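Local atomic coordinates of putative SnoaL-like polyketide cyclase (Jannaschia sp., PDB entry 3KKG), a protein that probably acts as a SnoaL-like polyketide cyclase, a lyase-type enzyme built on the NTF2-like alpha+beta fold. Residues Thr14-Phe19 and Thr115-Leu119; Ile7-Val12 and Val80-Val85; Trp33-Pro39 and Glu52-Gln56; Arg70-Glu76 and Val87-Gly93. One frame throughout, in Å; residues are numbered along the deposited sequence.

In the fold
Starting at the N terminus, helix 6-16 supplies residues 7-12 to contact 2 and, with the residues that follow it, 14-19 to contact 1. The chain then passes through helix 29-36 and strand 41-45 before contact 3 (33-39 with 52-56) closes a short local loop, nested inside the loops of both contacts 1 and 2. Next, 70-76 opens contact 4. Residues 80-85 close contact 2, and 87-93 close contact 4, so these two cross on one hairpin. Last, 115-119 closes contact 1, which encloses contacts 3 and 4 and crosses contact 2. Contacts 1 and 2 join the first helix to the sheet, contact 4 pairs two of its strands, and contact 3 joins helices 29-36 and 54-67.

Contact 1. Residues Thr14-Phe19 and Thr115-Leu119; sequences TVLRLF and TLFTL
This is a buried helix-on-sheet contact of the NTF2-like fold: the C-terminal part of the first helix and the residues that follow lie on the concave sheet, against strand 108-120. Residues 14-18 all have helical phi/psi (V15 at -65/-39), and F19 flattens to -103/2; L18 N to V15 O (2.9 Å) and F19 N to L16 O (3.0 Å) are i to i+3 bonds, so the winding here is tighter than alpha-helical. Residues 115-119 are extended, with F117 at -104/145. The nearest CA pair is V15 CA to F117 CA, 7.8 Å, a spacing filled by side chains, and the contact across it is mainly apolar. Strand alternation sorts the residues: T115, F117 and L119 point toward 14-19, whereas T118 points away and L116 packs on Q88 of the second subunit. F117 (chi1 m, chi2 -90°) is the centre. The V15 methyl CG1, set by a t rotamer, makes a CH-pi contact over the F117 ring face, 3.8 Å from the centroid and 26° off the normal. L18 CD1 lies 3.6 Å from F117 CE1. V15 CG2 reaches L119 CD1 at 4.0 Å. The hydroxyl of T14 bonds back to the carbonyl of Q10. F19 (chi1 m) swings its ring inward and offers its edge, with F19 CE1 3.8 Å from F117 CE2 and F19 CZ 4.1 Å from T115 OG1.

Contact 2. Residues Ile7-Val12 and Val80-Val85; sequences IETQNV and VEGDNV
Two polar side chains of residues 7-12, on helix 6-16, hold the tip of the hairpin between strands 72-81 and 84-94. E81 to N84 form a type II' turn, closed by E81 N to N84 O and N84 N to E81 O, both 3.0 Å; G82, at 58/-124, has the positive phi that favours glycine. E8 CA and G82 CA approach to 5.4 Å, V12 CA and V85 CA to 6.6 Å. N11 (chi1 m, chi2 -9°) directs ND2 at the turn, donating to G82 O and to D83 OD1, each at 2.9 Å. A water donates to N11 OD1 and to D83 OD1, 2.7 Å each. E8, extended at chi2 (m, t), accepts a hydrogen bond from G82 N at OE2, 2.9 Å, though the position of this oxygen is less certain. One helical turn on from E8, V12 (t) sets CG2 3.6 Å from CG1 of V80 (p) and 4.3 Å from CG1 of V85 (t). The carboxylate of E81 instead pairs with R4 of the second subunit. This is a two-residue beta hairpin whose turn is hydrogen-bonded to side chains of the N-terminal helix in an NTF2-like fold.

Contact 3. Residues Trp33-Pro39 and Glu52-Gln56; sequences WRETMTP and EGIEQ
W33, in the last turn of helix 29-36, turns its side chain (chi1 m) toward helix 54-67; its ring edge meets I54, with W33 CE3 4.2 Å from I54 CD1, while its indole nitrogen bonds to the carbonyl of G22. R34 reaches out with an m, t, t chain and forms a two-pronged salt bridge with E55, whose m, m rotamer curls back to receive it: R34 NE to E55 OE2 is 2.9 Å and R34 NH2 to E55 OE1 is 3.1 Å, both nearly straight. R34 also has D31 as a charged partner. The helix ends as M37 N bonds to W33 O (2.9 Å) and M37, a selenomethionine, turns extended (-90/153). M37 CB packs 3.4 Å from I54 CD1, although the selenium end leads away. T38 contributes its backbone, T38 O lying 3.7 Å from I54 CB. At P39 the chain turns a corner; P39 CA is 5.1 Å from I54 CA, and P39 O accepts a hydrogen bond from I54 N at 3.0 Å and a CA-H...O contact from G53 CA at 3.4 Å. G53 is the N-cap residue, at 103/139, where a side chain would clash. I54 (t, p) thus plugs a helix-to-helix junction on the helical side of the NTF2-like fold, its first-turn amide satisfied by the P39 carbonyl, from outside its own helix.

Contact 4. Residues Arg70-Glu76 and Val87-Gly93; sequences RLEVVVE and VQARLTG
The apolar centre of this antiparallel beta hairpin, part of the curved sheet of the NTF2-like fold, lies on the face bearing V73, V75, A89 and L91. V73 (chi1 p) places CG2 3.3 Å from A89 CB and 3.8 Å from L91 CD2; V75 CG1 meets V87 CG1 at 3.9 Å, and L71 CD1 meets L91 CB at 4.2 Å. F19 and W23 pack on V73, and L16 on V75. The short strand axes approach to 4.5 Å at 146° between directions, a strongly twisted pair. V73-L91 and V75-A89 are non-hydrogen-bonded pairs (CA-CA 4.8 and 4.2 Å). E72-T92 and V74-R90 are hydrogen-bonded pairs (CA-CA 5.3 Å in both). Their bonds are E72 N to T92 O 2.9 Å, T92 N to E72 O 3.0 Å, V74 N to R90 O 3.0 Å and R90 N to V74 O 2.9 Å. At E76 (-129/-4), E76 N to Q88 O is 2.8 Å; Q88 also has a backbone hydrogen bond with N77, consistent with a classic beta bulge. Outward, E76 and Q88 share R128 of the second subunit, and R90 pairs with D110. On the face bearing E72, V74, R90 and T92 sits a water 2.5 Å from E72 OE1 and 2.7 Å from T92 OG1.

Contact 1. Residues Thr14-Phe19 and Thr115-Leu119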
loop_
_atom_site.group_PDB
_atom_site.type_symbol
_atom_site.label_atom_id
_atom_site.label_comp_id
_atom_site.label_asym_id
_atom_site.label_seq_id
_atom_site.Cartn_x
_atom_site.Cartn_y
_atom_site.Cartn_z
ATOM N N THR A 14 18.426 -4.833 -7.207
ATOM C CA THR A 14 17.779 -4.638 -8.505
ATOM C C THR A 14 16.576 -3.705 -8.395
ATOM O O THR A 14 16.453 -2.755 -9.192
ATOM C CB THR A 14 17.418 -5.994 -9.109
ATOM O OG1 THR A 14 18.638 -6.687 -9.413
ATOM C CG2 THR A 14 16.491 -5.875 -10.366
ATOM N N VAL A 15 15.704 -3.939 -7.422
ATOM C CA VAL A 15 14.535 -3.083 -7.264
ATOM C C VAL A 15 14.879 -1.643 -6.898
ATOM O O VAL A 15 14.281 -0.678 -7.398
ATOM C CB VAL A 15 13.564 -3.676 -6.211
ATOM C CG1 VAL A 15 12.625 -2.625 -5.733
ATOM C CG2 VAL A 15 12.883 -4.911 -6.798
ATOM N N LEU A 16 15.883 -1.470 -6.036
ATOM C CA LEU A 16 16.196 -0.121 -5.583
ATOM C C LEU A 16 16.710 0.802 -6.720
ATOM O O LEU A 16 16.600 2.036 -6.636
ATOM C CB LEU A 16 17.118 -0.112 -4.364
ATOM C CG LEU A 16 16.422 -0.404 -3.045
ATOM C CD1 LEU A 16 17.472 -0.533 -1.914
ATOM C CD2 LEU A 16 15.357 0.642 -2.722
ATOM N N ARG A 17 17.253 0.209 -7.780
ATOM C CA ARG A 17 17.645 0.997 -8.955
ATOM C C ARG A 17 16.465 1.750 -9.527
ATOM O O ARG A 17 16.631 2.853 -10.056
ATOM C CB ARG A 17 18.254 0.114 -10.038
ATOM C CG ARG A 17 19.506 -0.571 -9.646
ATOM C CD ARG A 17 20.184 -1.296 -10.808
ATOM N NE ARG A 17 20.562 -0.354 -11.866
ATOM C CZ ARG A 17 20.466 -0.585 -13.172
ATOM N NH1 ARG A 17 20.001 -1.736 -13.645
ATOM N NH2 ARG A 17 20.862 0.354 -14.024
ATOM N N LEU A 18 15.249 1.208 -9.357
ATOM C CA LEU A 18 14.059 1.850 -9.885
ATOM C C LEU A 18 13.674 3.120 -9.139
ATOM O O LEU A 18 12.842 3.884 -9.599
ATOM C CB LEU A 18 12.884 0.872 -9.848
ATOM C CG LEU A 18 13.078 -0.421 -10.653
ATOM C CD1 LEU A 18 11.975 -1.437 -10.412
ATOM C CD2 LEU A 18 13.216 -0.056 -12.182
ATOM N N PHE A 19 14.308 3.357 -8.004
ATOM C CA PHE A 19 14.064 4.530 -7.190
ATOM C C PHE A 19 15.175 5.583 -7.345
ATOM O O PHE A 19 15.114 6.616 -6.683
ATOM C CB PHE A 19 13.849 4.163 -5.717
ATOM C CG PHE A 19 12.590 3.341 -5.523
ATOM C CD1 PHE A 19 12.592 1.973 -5.755
ATOM C CD2 PHE A 19 11.399 3.978 -5.281
ATOM C CE1 PHE A 19 11.418 1.259 -5.643
ATOM C CE2 PHE A 19 10.205 3.242 -5.152
ATOM C CZ PHE A 19 10.238 1.896 -5.365
ATOM N N THR A 115 5.221 0.296 -2.846
ATOM C CA THR A 115 5.347 -0.432 -4.105
ATOM C C THR A 115 5.686 -1.858 -3.770
ATOM O O THR A 115 6.649 -2.081 -2.996
ATOM C CB THR A 115 6.395 0.234 -5.030
ATOM O OG1 THR A 115 6.203 1.676 -4.999
ATOM C CG2 THR A 115 6.304 -0.264 -6.437
ATOM N N LEU A 116 4.967 -2.794 -4.365
ATOM C CA LEU A 116 5.092 -4.203 -4.034
ATOM C C LEU A 116 5.544 -4.913 -5.293
ATOM O O LEU A 116 4.772 -5.018 -6.280
ATOM C CB LEU A 116 3.740 -4.715 -3.523
ATOM C CG LEU A 116 3.221 -3.903 -2.323
ATOM C CD1 LEU A 116 1.892 -3.298 -2.627
ATOM C CD2 LEU A 116 3.150 -4.738 -1.095
ATOM N N PHE A 117 6.770 -5.412 -5.299
ATOM C CA PHE A 117 7.368 -6.036 -6.469
ATOM C C PHE A 117 7.382 -7.543 -6.324
ATOM O O PHE A 117 7.614 -8.073 -5.216
ATOM C CB PHE A 117 8.834 -5.566 -6.594
ATOM C CG PHE A 117 8.958 -4.091 -6.880
ATOM C CD1 PHE A 117 8.994 -3.629 -8.174
ATOM C CD2 PHE A 117 9.123 -3.169 -5.856
ATOM C CE1 PHE A 117 9.131 -2.268 -8.445
ATOM C CE2 PHE A 117 9.277 -1.808 -6.138
ATOM C CZ PHE A 117 9.324 -1.366 -7.442
ATOM N N THR A 118 7.206 -8.223 -7.447
ATOM C CA THR A 118 7.465 -9.659 -7.554
ATOM C C THR A 118 8.536 -9.851 -8.609
ATOM O O THR A 118 8.500 -9.218 -9.686
ATOM C CB THR A 118 6.203 -10.405 -7.973
ATOM O OG1 THR A 118 5.148 -10.049 -7.065
ATOM C CG2 THR A 118 6.387 -11.922 -7.905
ATOM N N LEU A 119 9.517 -10.689 -8.269
ATOM C CA LEU A 119 10.585 -11.003 -9.192
ATOM C C LEU A 119 10.566 -12.498 -9.551
ATOM O O LEU A 119 9.969 -13.310 -8.850
ATOM C CB LEU A 119 11.948 -10.619 -8.592
ATOM C CG LEU A 119 12.220 -9.144 -8.256
ATOM C CD1 LEU A 119 11.850 -8.813 -6.805
ATOM C CD2 LEU A 119 13.675 -8.718 -8.627
#

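Contact 2. Residues Ile7-Val12 and Val80-Val85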
loop_
_atom_site.group_PDB
_atom_site.type_symbol
_atom_site.label_atom_id
_atom_site.label_comp_id
_atom_site.label_asym_id
_atom_site.label_seq_id
_atom_site.Cartn_x
_atom_site.Cartn_y
_atom_site.Cartn_z
ATOM N N ILE A 7 19.904 -14.235 -2.886
ATOM C CA ILE A 7 18.883 -13.889 -3.869
ATOM C C ILE A 7 18.087 -12.689 -3.352
ATOM O O ILE A 7 17.736 -11.771 -4.117
ATOM C CB ILE A 7 17.957 -15.098 -4.152
ATOM C CG1 ILE A 7 18.690 -16.140 -4.970
ATOM C CG2 ILE A 7 16.704 -14.674 -4.957
ATOM C CD1 ILE A 7 18.023 -17.488 -4.928
ATOM N N GLU A 8 17.750 -12.707 -2.058
ATOM C CA GLU A 8 17.005 -11.572 -1.492
ATOM C C GLU A 8 17.763 -10.261 -1.642
ATOM O O GLU A 8 17.217 -9.227 -2.032
ATOM C CB GLU A 8 16.686 -11.817 -0.022
ATOM C CG GLU A 8 15.574 -12.859 0.172
ATOM C CD GLU A 8 15.308 -13.175 1.644
ATOM O OE1 GLU A 8 16.264 -13.114 2.437
ATOM O OE2 GLU A 8 14.176 -13.541 1.992
ATOM N N THR A 9 19.041 -10.270 -1.273
ATOM C CA THR A 9 19.799 -9.038 -1.389
ATOM C C THR A 9 19.932 -8.579 -2.856
ATOM O O THR A 9 19.839 -7.389 -3.132
ATOM C CB THR A 9 21.162 -9.091 -0.659
ATOM O OG1 THR A 9 21.734 -7.777 -0.656
ATOM C CG2 THR A 9 22.080 -10.054 -1.343
ATOM N N GLN A 10 20.130 -9.511 -3.787
ATOM C CA GLN A 10 20.186 -9.119 -5.196
ATOM C C GLN A 10 18.840 -8.591 -5.691
ATOM O O GLN A 10 18.783 -7.610 -6.438
ATOM C CB GLN A 10 20.670 -10.249 -6.083
ATOM C CG GLN A 10 20.891 -9.776 -7.534
ATOM C CD GLN A 10 21.883 -8.614 -7.648
ATOM O OE1 GLN A 10 23.078 -8.784 -7.327
ATOM N NE2 GLN A 10 21.407 -7.440 -8.089
ATOM N N ASN A 11 17.750 -9.189 -5.190
ATOM C CA ASN A 11 16.417 -8.715 -5.554
ATOM C C ASN A 11 16.271 -7.273 -5.098
ATOM O O ASN A 11 15.719 -6.427 -5.836
ATOM C CB ASN A 11 15.384 -9.588 -4.882
ATOM C CG ASN A 11 15.108 -10.897 -5.643
ATOM O OD1 ASN A 11 15.555 -11.095 -6.765
ATOM N ND2 ASN A 11 14.317 -11.777 -4.996
ATOM N N VAL A 12 16.710 -6.986 -3.854
ATOM C CA VAL A 12 16.622 -5.614 -3.334
ATOM C C VAL A 12 17.456 -4.631 -4.144
ATOM O O VAL A 12 17.029 -3.513 -4.464
ATOM C CB VAL A 12 16.967 -5.563 -1.822
ATOM C CG1 VAL A 12 17.109 -4.107 -1.356
ATOM C CG2 VAL A 12 15.834 -6.254 -0.998
ATOM N N VAL A 80 12.017 -7.460 2.315
ATOM C CA VAL A 80 12.080 -8.500 1.309
ATOM C C VAL A 80 11.912 -9.862 1.940
ATOM O O VAL A 80 12.497 -10.134 2.975
ATOM C CB VAL A 80 13.431 -8.459 0.495
ATOM C CG1 VAL A 80 14.630 -8.546 1.439
ATOM C CG2 VAL A 80 13.504 -9.560 -0.561
ATOM N N GLU A 81 11.130 -10.715 1.276
ATOM C CA GLU A 81 11.072 -12.152 1.563
ATOM C C GLU A 81 11.072 -12.884 0.241
ATOM O O GLU A 81 10.136 -12.774 -0.569
ATOM C CB GLU A 81 9.840 -12.511 2.365
ATOM C CG GLU A 81 9.907 -13.960 2.845
ATOM C CD GLU A 81 8.788 -14.390 3.725
ATOM O OE1 GLU A 81 7.753 -13.723 3.810
ATOM O OE2 GLU A 81 8.924 -15.524 4.270
ATOM N N GLY A 82 12.147 -13.579 -0.013
ATOM C CA GLY A 82 12.296 -14.292 -1.279
ATOM C C GLY A 82 12.186 -13.369 -2.480
ATOM O O GLY A 82 12.912 -12.383 -2.561
ATOM N N ASP A 83 11.246 -13.694 -3.375
ATOM C CA ASP A 83 11.040 -12.937 -4.598
ATOM C C ASP A 83 10.000 -11.784 -4.464
ATOM O O ASP A 83 9.527 -11.242 -5.451
ATOM C CB ASP A 83 10.677 -13.902 -5.736
ATOM C CG ASP A 83 11.870 -14.608 -6.294
ATOM O OD1 ASP A 83 12.997 -14.056 -6.296
ATOM O OD2 ASP A 83 11.702 -15.742 -6.800
ATOM N N ASN A 84 9.661 -11.407 -3.222
ATOM C CA ASN A 84 8.774 -10.281 -2.949
ATOM C C ASN A 84 9.537 -9.197 -2.258
ATOM O O ASN A 84 10.134 -9.436 -1.234
ATOM C CB ASN A 84 7.624 -10.690 -2.030
ATOM C CG ASN A 84 6.723 -11.745 -2.690
ATOM O OD1 ASN A 84 5.828 -11.403 -3.444
ATOM N ND2 ASN A 84 7.033 -12.994 -2.489
ATOM N N VAL A 85 9.564 -7.989 -2.872
ATOM C CA VAL A 85 10.223 -6.828 -2.310
ATOM C C VAL A 85 9.186 -5.729 -2.156
ATOM O O VAL A 85 8.469 -5.385 -3.122
ATOM C CB VAL A 85 11.375 -6.324 -3.198
ATOM C CG1 VAL A 85 11.994 -5.117 -2.529
ATOM C CG2 VAL A 85 12.424 -7.430 -3.392
HETATM O O HOH W 1 14.825 -13.304 -8.200
#

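Contact 3. Residues Trp33-Pro39 and Glu52-Gln56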
loop_
_atom_site.group_PDB
_atom_site.type_symbol
_atom_site.label_atom_id
_atom_site.label_comp_id
_atom_site.label_asym_id
_atom_site.label_seq_id
_atom_site.Cartn_x
_atom_site.Cartn_y
_atom_site.Cartn_z
ATOM N N TRP A 33 14.240 0.464 -16.739
ATOM C CA TRP A 33 13.078 -0.417 -16.718
ATOM C C TRP A 33 13.247 -1.593 -17.702
ATOM O O TRP A 33 12.975 -2.741 -17.368
ATOM C CB TRP A 33 11.796 0.354 -17.027
ATOM C CG TRP A 33 11.217 1.124 -15.875
ATOM C CD1 TRP A 33 11.894 1.886 -14.983
ATOM C CD2 TRP A 33 9.839 1.208 -15.502
ATOM N NE1 TRP A 33 11.028 2.421 -14.056
ATOM C CE2 TRP A 33 9.767 2.026 -14.352
ATOM C CE3 TRP A 33 8.654 0.659 -16.004
ATOM C CZ2 TRP A 33 8.564 2.328 -13.723
ATOM C CZ3 TRP A 33 7.475 0.945 -15.374
ATOM C CH2 TRP A 33 7.432 1.791 -14.276
ATOM N N ARG A 34 13.717 -1.304 -18.913
ATOM C CA ARG A 34 13.887 -2.363 -19.917
ATOM C C ARG A 34 14.917 -3.419 -19.525
ATOM O O ARG A 34 14.768 -4.580 -19.883
ATOM C CB ARG A 34 14.219 -1.773 -21.282
ATOM C CG ARG A 34 13.077 -0.967 -21.859
ATOM C CD ARG A 34 13.397 -0.383 -23.209
ATOM N NE ARG A 34 12.284 0.446 -23.690
ATOM C CZ ARG A 34 12.323 1.768 -23.868
ATOM N NH1 ARG A 34 13.420 2.482 -23.641
ATOM N NH2 ARG A 34 11.239 2.393 -24.286
ATOM N N GLU A 35 15.937 -3.033 -18.768
ATOM C CA GLU A 35 16.910 -4.013 -18.269
ATOM C C GLU A 35 16.499 -4.756 -16.995
ATOM O O GLU A 35 17.028 -5.816 -16.689
ATOM C CB GLU A 35 18.280 -3.387 -18.108
ATOM C CG GLU A 35 18.484 -2.337 -17.048
ATOM C CD GLU A 35 19.892 -1.709 -17.171
ATOM O OE1 GLU A 35 20.875 -2.477 -17.131
ATOM O OE2 GLU A 35 20.013 -0.473 -17.355
ATOM N N THR A 36 15.525 -4.213 -16.271
ATOM C CA THR A 36 15.094 -4.745 -14.969
ATOM C C THR A 36 13.834 -5.623 -15.037
ATOM O O THR A 36 13.678 -6.607 -14.313
ATOM C CB THR A 36 14.822 -3.520 -14.036
ATOM O OG1 THR A 36 16.061 -2.797 -13.889
ATOM C CG2 THR A 36 14.382 -3.950 -12.641
HETATM N N MSE A 37 12.863 -5.161 -15.831
HETATM C CA MSE A 37 11.561 -5.839 -15.982
HETATM C C MSE A 37 11.626 -6.847 -17.135
HETATM O O MSE A 37 12.379 -6.663 -18.103
HETATM C CB MSE A 37 10.439 -4.837 -16.296
HETATM C CG MSE A 37 9.840 -4.086 -15.112
HETATM SE SE MSE A 37 11.044 -2.756 -14.253
HETATM C CE MSE A 37 9.661 -1.709 -13.324
ATOM N N THR A 38 10.782 -7.875 -17.039
ATOM C CA THR A 38 10.583 -8.830 -18.149
ATOM C C THR A 38 9.652 -8.199 -19.186
ATOM O O THR A 38 8.950 -7.237 -18.924
ATOM C CB THR A 38 9.958 -10.130 -17.648
ATOM O OG1 THR A 38 8.677 -9.851 -17.065
ATOM C CG2 THR A 38 10.893 -10.794 -16.620
ATOM N N PRO A 39 9.687 -8.707 -20.419
ATOM C CA PRO A 39 8.813 -8.155 -21.470
ATOM C C PRO A 39 7.317 -8.220 -21.136
ATOM O O PRO A 39 6.539 -7.355 -21.549
ATOM C CB PRO A 39 9.141 -9.031 -22.686
ATOM C CG PRO A 39 10.461 -9.635 -22.356
ATOM C CD PRO A 39 10.567 -9.788 -20.906
ATOM N N GLU A 52 -0.398 -4.460 -19.081
ATOM C CA GLU A 52 0.355 -5.654 -19.433
ATOM C C GLU A 52 1.384 -5.325 -20.517
ATOM O O GLU A 52 1.040 -4.804 -21.590
ATOM C CB GLU A 52 -0.556 -6.725 -19.994
ATOM C CG GLU A 52 -1.768 -7.025 -19.182
ATOM C CD GLU A 52 -1.577 -8.128 -18.190
ATOM O OE1 GLU A 52 -0.522 -8.826 -18.198
ATOM O OE2 GLU A 52 -2.529 -8.313 -17.407
ATOM N N GLY A 53 2.620 -5.730 -20.276
ATOM C CA GLY A 53 3.700 -5.485 -21.222
ATOM C C GLY A 53 4.592 -4.348 -20.799
ATOM O O GLY A 53 4.128 -3.332 -20.341
ATOM N N ILE A 54 5.897 -4.510 -20.986
ATOM C CA ILE A 54 6.851 -3.517 -20.507
ATOM C C ILE A 54 6.703 -2.141 -21.182
ATOM O O ILE A 54 6.743 -1.113 -20.507
ATOM C CB ILE A 54 8.320 -4.054 -20.615
ATOM C CG1 ILE A 54 9.302 -3.078 -19.951
ATOM C CG2 ILE A 54 8.698 -4.378 -22.065
ATOM C CD1 ILE A 54 8.990 -2.740 -18.488
ATOM N N GLU A 55 6.509 -2.102 -22.500
ATOM C CA GLU A 55 6.373 -0.805 -23.155
ATOM C C GLU A 55 5.096 -0.086 -22.729
ATOM O O GLU A 55 5.099 1.143 -22.532
ATOM C CB GLU A 55 6.407 -0.942 -24.658
ATOM C CG GLU A 55 7.751 -1.406 -25.181
ATOM C CD GLU A 55 8.890 -0.543 -24.708
ATOM O OE1 GLU A 55 8.733 0.690 -24.692
ATOM O OE2 GLU A 55 9.946 -1.103 -24.341
ATOM N N GLN A 56 4.025 -0.863 -22.564
ATOM C CA GLN A 56 2.736 -0.327 -22.076
ATOM C C GLN A 56 2.883 0.210 -20.665
ATOM O O GLN A 56 2.388 1.304 -20.331
ATOM C CB GLN A 56 1.671 -1.409 -22.125
ATOM C CG GLN A 56 1.287 -1.847 -23.557
ATOM C CD GLN A 56 2.168 -2.958 -24.150
ATOM O OE1 GLN A 56 3.229 -3.290 -23.636
ATOM N NE2 GLN A 56 1.732 -3.504 -25.290
#

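Contact 4. Residues Arg70-Glu76 and Val87-Gly93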
loop_
_atom_site.group_PDB
_atom_site.type_symbol
_atom_site.label_atom_id
_atom_site.label_comp_id
_atom_site.label_asym_id
_atom_site.label_seq_id
_atom_site.Cartn_x
_atom_site.Cartn_y
_atom_site.Cartn_z
ATOM N N ARG A 70 9.126 16.833 -11.609
ATOM C CA ARG A 70 10.265 16.902 -10.646
ATOM C C ARG A 70 10.027 16.026 -9.393
ATOM O O ARG A 70 10.748 16.170 -8.409
ATOM C CB ARG A 70 10.576 18.347 -10.156
ATOM C CG ARG A 70 11.211 19.335 -11.170
ATOM C CD ARG A 70 11.666 20.663 -10.485
ATOM N NE ARG A 70 12.164 21.674 -11.466
ATOM C CZ ARG A 70 11.372 22.569 -12.087
ATOM N NH1 ARG A 70 10.098 22.607 -11.794
ATOM N NH2 ARG A 70 11.868 23.391 -12.967
ATOM N N LEU A 71 9.056 15.116 -9.415
ATOM C CA LEU A 71 8.712 14.346 -8.212
ATOM C C LEU A 71 9.966 13.728 -7.617
ATOM O O LEU A 71 10.751 13.084 -8.305
ATOM C CB LEU A 71 7.717 13.256 -8.580
ATOM C CG LEU A 71 6.945 12.644 -7.404
ATOM C CD1 LEU A 71 6.047 13.627 -6.698
ATOM C CD2 LEU A 71 6.105 11.502 -7.961
ATOM N N GLU A 72 10.098 13.945 -6.310
ATOM C CA GLU A 72 11.156 13.344 -5.515
ATOM C C GLU A 72 10.654 12.191 -4.689
ATOM O O GLU A 72 9.578 12.256 -4.121
ATOM C CB GLU A 72 11.790 14.378 -4.583
ATOM C CG GLU A 72 12.526 15.489 -5.341
ATOM C CD GLU A 72 13.053 16.590 -4.410
ATOM O OE1 GLU A 72 12.886 16.480 -3.177
ATOM O OE2 GLU A 72 13.516 17.600 -4.928
ATOM N N VAL A 73 11.470 11.152 -4.609
ATOM C CA VAL A 73 11.173 9.981 -3.781
ATOM C C VAL A 73 12.268 9.772 -2.751
ATOM O O VAL A 73 13.431 9.822 -3.073
ATOM C CB VAL A 73 10.858 8.709 -4.670
ATOM C CG1 VAL A 73 12.050 8.307 -5.529
ATOM C CG2 VAL A 73 10.364 7.566 -3.774
ATOM N N VAL A 74 11.838 9.520 -1.507
ATOM C CA VAL A 74 12.748 9.139 -0.420
ATOM C C VAL A 74 12.290 7.788 0.091
ATOM O O VAL A 74 11.189 7.644 0.655
ATOM C CB VAL A 74 12.793 10.177 0.693
ATOM C CG1 VAL A 74 13.771 9.709 1.789
ATOM C CG2 VAL A 74 13.292 11.528 0.176
ATOM N N VAL A 75 13.117 6.765 -0.113
ATOM C CA VAL A 75 12.837 5.435 0.375
ATOM C C VAL A 75 12.939 5.450 1.878
ATOM O O VAL A 75 13.940 5.955 2.457
ATOM C CB VAL A 75 13.795 4.406 -0.257
ATOM C CG1 VAL A 75 13.617 3.036 0.453
ATOM C CG2 VAL A 75 13.576 4.266 -1.777
ATOM N N GLU A 76 11.949 4.882 2.562
ATOM C CA GLU A 76 12.076 4.742 3.991
ATOM C C GLU A 76 11.843 3.411 4.633
ATOM O O GLU A 76 12.067 3.300 5.848
ATOM C CB GLU A 76 11.212 5.651 4.729
ATOM C CG GLU A 76 9.848 5.547 4.376
ATOM C CD GLU A 76 9.063 6.365 5.366
ATOM O OE1 GLU A 76 9.004 7.611 5.090
ATOM O OE2 GLU A 76 8.531 5.796 6.350
ATOM N N VAL A 87 8.714 -1.772 -0.957
ATOM C CA VAL A 87 9.393 -0.513 -0.760
ATOM C C VAL A 87 8.381 0.519 -0.310
ATOM O O VAL A 87 7.443 0.817 -1.038
ATOM C CB VAL A 87 10.138 -0.043 -2.026
ATOM C CG1 VAL A 87 10.853 1.277 -1.744
ATOM C CG2 VAL A 87 11.119 -1.104 -2.508
ATOM N N GLN A 88 8.569 1.107 0.855
ATOM C CA GLN A 88 7.754 2.256 1.258
ATOM C C GLN A 88 8.585 3.508 1.072
ATOM O O GLN A 88 9.785 3.527 1.386
ATOM C CB GLN A 88 7.405 2.150 2.699
ATOM C CG GLN A 88 6.467 0.963 3.063
ATOM C CD GLN A 88 6.031 1.050 4.488
ATOM O OE1 GLN A 88 5.285 1.945 4.833
ATOM N NE2 GLN A 88 6.498 0.163 5.306
ATOM N N ALA A 89 7.944 4.576 0.619
ATOM C CA ALA A 89 8.657 5.790 0.309
ATOM C C ALA A 89 7.775 6.968 0.631
ATOM O O ALA A 89 6.614 6.820 1.025
ATOM C CB ALA A 89 9.164 5.823 -1.181
ATOM N N ARG A 90 8.366 8.155 0.555
ATOM C CA ARG A 90 7.574 9.375 0.521
ATOM C C ARG A 90 7.857 10.142 -0.745
ATOM O O ARG A 90 8.968 10.160 -1.249
ATOM C CB ARG A 90 7.768 10.229 1.745
ATOM C CG ARG A 90 7.196 9.602 3.015
ATOM C CD ARG A 90 7.188 10.612 4.145
ATOM N NE ARG A 90 6.114 11.609 3.977
ATOM C CZ ARG A 90 4.833 11.417 4.341
ATOM N NH1 ARG A 90 4.483 10.293 4.944
ATOM N NH2 ARG A 90 3.903 12.356 4.170
ATOM N N LEU A 91 6.803 10.724 -1.269
ATOM C CA LEU A 91 6.833 11.501 -2.508
ATOM C C LEU A 91 6.556 12.959 -2.198
ATOM O O LEU A 91 5.600 13.254 -1.481
ATOM C CB LEU A 91 5.705 11.047 -3.444
ATOM C CG LEU A 91 5.740 9.594 -3.833
ATOM C CD1 LEU A 91 4.532 9.257 -4.757
ATOM C CD2 LEU A 91 7.037 9.221 -4.511
ATOM N N THR A 92 7.349 13.819 -2.819
ATOM C CA THR A 92 7.143 15.253 -2.701
ATOM C C THR A 92 7.341 15.903 -4.052
ATOM O O THR A 92 8.302 15.658 -4.752
ATOM C CB THR A 92 8.066 15.911 -1.676
ATOM O OG1 THR A 92 9.415 15.592 -2.007
ATOM C CG2 THR A 92 7.735 15.423 -0.266
ATOM N N GLY A 93 6.449 16.843 -4.386
ATOM C CA GLY A 93 6.619 17.647 -5.590
ATOM C C GLY A 93 5.338 18.308 -5.996
ATOM O O GLY A 93 4.302 18.139 -5.397
HETATM O O HOH W 2 11.303 17.385 -1.487
HETATM O O HOH W 3 5.746 7.816 5.684
#